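Local coordinates for putative aldolase (Bacteroides vulgatus ATCC 8482, PDB 3DXI), which is of unknown function but probably belongs to the aldolase-like TIM-barrel proteins, with eight parallel strands closed into a barrel, at residues L93-V101 with A122-V130. Residues are numbered along the deposited sequence; the frame is centred on the assembly and turned at random.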
# COMPACT_ATOMS: atom_id res chain seq x y z
N LEU A 93 -16.53 4.10 34.73
CA LEU A 93 -15.79 3.63 33.56
C LEU A 93 -14.46 2.95 33.84
O LEU A 93 -14.15 1.91 33.25
CB LEU A 93 -15.54 4.80 32.60
CG LEU A 93 -16.73 5.44 31.88
CD1 LEU A 93 -16.28 6.69 31.15
CD2 LEU A 93 -17.32 4.44 30.90
N LEU A 94 -13.66 3.52 34.74
CA LEU A 94 -12.33 2.97 35.01
C LEU A 94 -12.08 2.30 36.36
O LEU A 94 -11.28 1.36 36.44
CB LEU A 94 -11.29 4.08 34.80
CG LEU A 94 -11.36 4.76 33.43
CD1 LEU A 94 -10.30 5.83 33.30
CD2 LEU A 94 -11.17 3.72 32.36
N LEU A 95 -12.74 2.76 37.41
CA LEU A 95 -12.54 2.20 38.73
C LEU A 95 -12.65 0.67 38.75
O LEU A 95 -11.83 -0.01 39.36
CB LEU A 95 -13.54 2.81 39.71
CG LEU A 95 -13.10 3.02 41.16
CD1 LEU A 95 -11.94 4.00 41.21
CD2 LEU A 95 -14.28 3.54 41.97
N PRO A 96 -13.66 0.11 38.05
CA PRO A 96 -13.79 -1.35 38.05
C PRO A 96 -12.66 -2.12 37.37
O PRO A 96 -12.50 -3.32 37.59
CB PRO A 96 -15.13 -1.58 37.35
CG PRO A 96 -15.90 -0.31 37.64
CD PRO A 96 -14.84 0.75 37.44
N ILE A 97 -11.86 -1.43 36.56
CA ILE A 97 -10.79 -2.11 35.84
C ILE A 97 -9.37 -1.85 36.32
O ILE A 97 -8.41 -2.19 35.63
CB ILE A 97 -10.85 -1.81 34.31
CG1 ILE A 97 -10.51 -0.34 34.05
CG2 ILE A 97 -12.25 -2.11 33.77
CD1 ILE A 97 -10.57 0.05 32.58
N ILE A 98 -9.21 -1.25 37.49
CA ILE A 98 -7.87 -1.00 38.00
C ILE A 98 -7.16 -2.35 38.13
O ILE A 98 -7.77 -3.35 38.50
CB ILE A 98 -7.91 -0.30 39.38
CG1 ILE A 98 -8.88 -1.02 40.31
CG2 ILE A 98 -8.32 1.16 39.21
CD1 ILE A 98 -9.01 -0.39 41.69
N GLY A 99 -5.87 -2.37 37.79
CA GLY A 99 -5.12 -3.61 37.88
C GLY A 99 -5.32 -4.55 36.71
O GLY A 99 -4.50 -5.44 36.47
N LEU A 100 -6.40 -4.37 35.96
CA LEU A 100 -6.68 -5.24 34.82
C LEU A 100 -6.20 -4.62 33.52
O LEU A 100 -5.83 -5.33 32.57
CB LEU A 100 -8.18 -5.52 34.73
CG LEU A 100 -8.79 -6.23 35.95
CD1 LEU A 100 -10.29 -6.40 35.76
CD2 LEU A 100 -8.12 -7.58 36.14
N VAL A 101 -6.19 -3.29 33.47
CA VAL A 101 -5.77 -2.57 32.28
C VAL A 101 -4.61 -1.64 32.61
O VAL A 101 -4.64 -0.92 33.60
CB VAL A 101 -6.94 -1.75 31.69
CG1 VAL A 101 -6.46 -0.83 30.56
CG2 VAL A 101 -8.01 -2.72 31.17
N ALA A 122 -7.07 13.35 35.81
CA ALA A 122 -7.87 12.53 36.72
C ALA A 122 -7.57 11.03 36.54
O ALA A 122 -7.49 10.29 37.52
CB ALA A 122 -9.36 12.79 36.48
N ILE A 123 -7.40 10.60 35.30
CA ILE A 123 -7.10 9.19 35.03
C ILE A 123 -5.75 8.81 35.63
O ILE A 123 -5.55 7.69 36.11
CB ILE A 123 -7.07 8.91 33.50
CG1 ILE A 123 -8.47 9.10 32.91
CG2 ILE A 123 -6.58 7.49 33.25
CD1 ILE A 123 -8.52 8.94 31.39
N LYS A 124 -4.82 9.76 35.61
CA LYS A 124 -3.48 9.51 36.14
C LYS A 124 -3.47 9.25 37.64
O LYS A 124 -2.65 8.48 38.14
CB LYS A 124 -2.56 10.68 35.80
CG LYS A 124 -1.11 10.26 35.65
CD LYS A 124 -0.94 9.37 34.42
CE LYS A 124 0.42 8.70 34.42
NZ LYS A 124 1.49 9.72 34.56
N THR A 125 -4.39 9.89 38.37
CA THR A 125 -4.45 9.69 39.82
C THR A 125 -5.00 8.30 40.16
O THR A 125 -4.91 7.85 41.30
CB THR A 125 -5.33 10.77 40.51
OG1 THR A 125 -6.66 10.71 39.99
CG2 THR A 125 -4.77 12.15 40.26
N MSE A 126 -5.56 7.62 39.16
CA MSE A 126 -6.11 6.29 39.38
C MSE A 126 -5.05 5.21 39.13
O MSE A 126 -5.30 4.02 39.30
CB MSE A 126 -7.34 6.06 38.48
CG MSE A 126 -8.51 6.97 38.85
SE MSE A 126 -10.12 6.76 37.76
CE MSE A 126 -10.67 5.02 38.39
N GLY A 127 -3.86 5.65 38.73
CA GLY A 127 -2.76 4.71 38.52
C GLY A 127 -2.60 4.10 37.15
O GLY A 127 -1.81 3.17 36.98
N PHE A 128 -3.33 4.61 36.17
CA PHE A 128 -3.26 4.10 34.80
C PHE A 128 -2.22 4.86 33.98
O PHE A 128 -1.90 6.00 34.29
CB PHE A 128 -4.60 4.27 34.09
CG PHE A 128 -5.72 3.42 34.63
CD1 PHE A 128 -5.76 2.05 34.38
CD2 PHE A 128 -6.76 4.00 35.35
CE1 PHE A 128 -6.82 1.27 34.84
CE2 PHE A 128 -7.83 3.23 35.82
CZ PHE A 128 -7.86 1.87 35.56
N GLU A 129 -1.70 4.21 32.95
CA GLU A 129 -0.80 4.88 32.02
C GLU A 129 -1.82 5.63 31.16
O GLU A 129 -2.93 5.12 30.95
CB GLU A 129 -0.06 3.87 31.14
CG GLU A 129 1.19 3.25 31.75
CD GLU A 129 1.74 2.13 30.90
OE1 GLU A 129 1.27 1.96 29.75
OE2 GLU A 129 2.64 1.41 31.36
N VAL A 130 -1.49 6.83 30.69
CA VAL A 130 -2.45 7.58 29.88
C VAL A 130 -1.93 7.87 28.48
O VAL A 130 -0.81 8.35 28.31
CB VAL A 130 -2.83 8.93 30.53
CG1 VAL A 130 -3.82 9.68 29.65
CG2 VAL A 130 -3.43 8.68 31.89
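F128 reaches into the turn that follows helix 90-94 and meets it along one edge and the outer end of its ring. With CG anti to the carbonyl carbon (chi1 -68°), the ring is placed among L94, I97, I98 and V101. Backbone oxygens line its edge: V101 O lies 3.3 Å from F128 CD1, and L94 O is 3.6 Å from F128 CZ, both near the ring plane, where the weakly positive C-H rim suits a carbonyl. Aliphatic groups complete the surroundings. L94 CB packs 3.7 Å from F128 CE2, while I98 CG2, at 3.7 Å from F128 CZ, and I97 CG1 approach obliquely, each isoleucine crossing the phenylalanine at roughly a right angle. A flat, rigid side chain fits here because one ring can touch several parts of a tightly turned loop. Within that loop I97 O accepts from both L100 N and V101 N, which helps fix its shape.

Beside the ring, selenomethionine M126 sends a flexible, unbranched chain across to L94 and L95. It runs extended to SE and then bends (chi3 70°), bringing CE 3.8 Å from L94 CB. Beyond this, L94 turns its CD1 to I123, 3.8 Å from I123 CG1, so its branched end meets the last helical turn while its CB serves the ring and the selenomethionine. Glycine suits position 127, where positive phi closes helix 113-124 in a Schellman motif and sends the chain back toward strand 129-134.

The contact thus joins the ends of two successive helices of the TIM barrel, just before strands 103-108 and 129-134. I104 of the former strand touches both L94 and F128, I78 of strand 75-81 meets I97 and V101, and helix 62-71 packs L65 against the same pair.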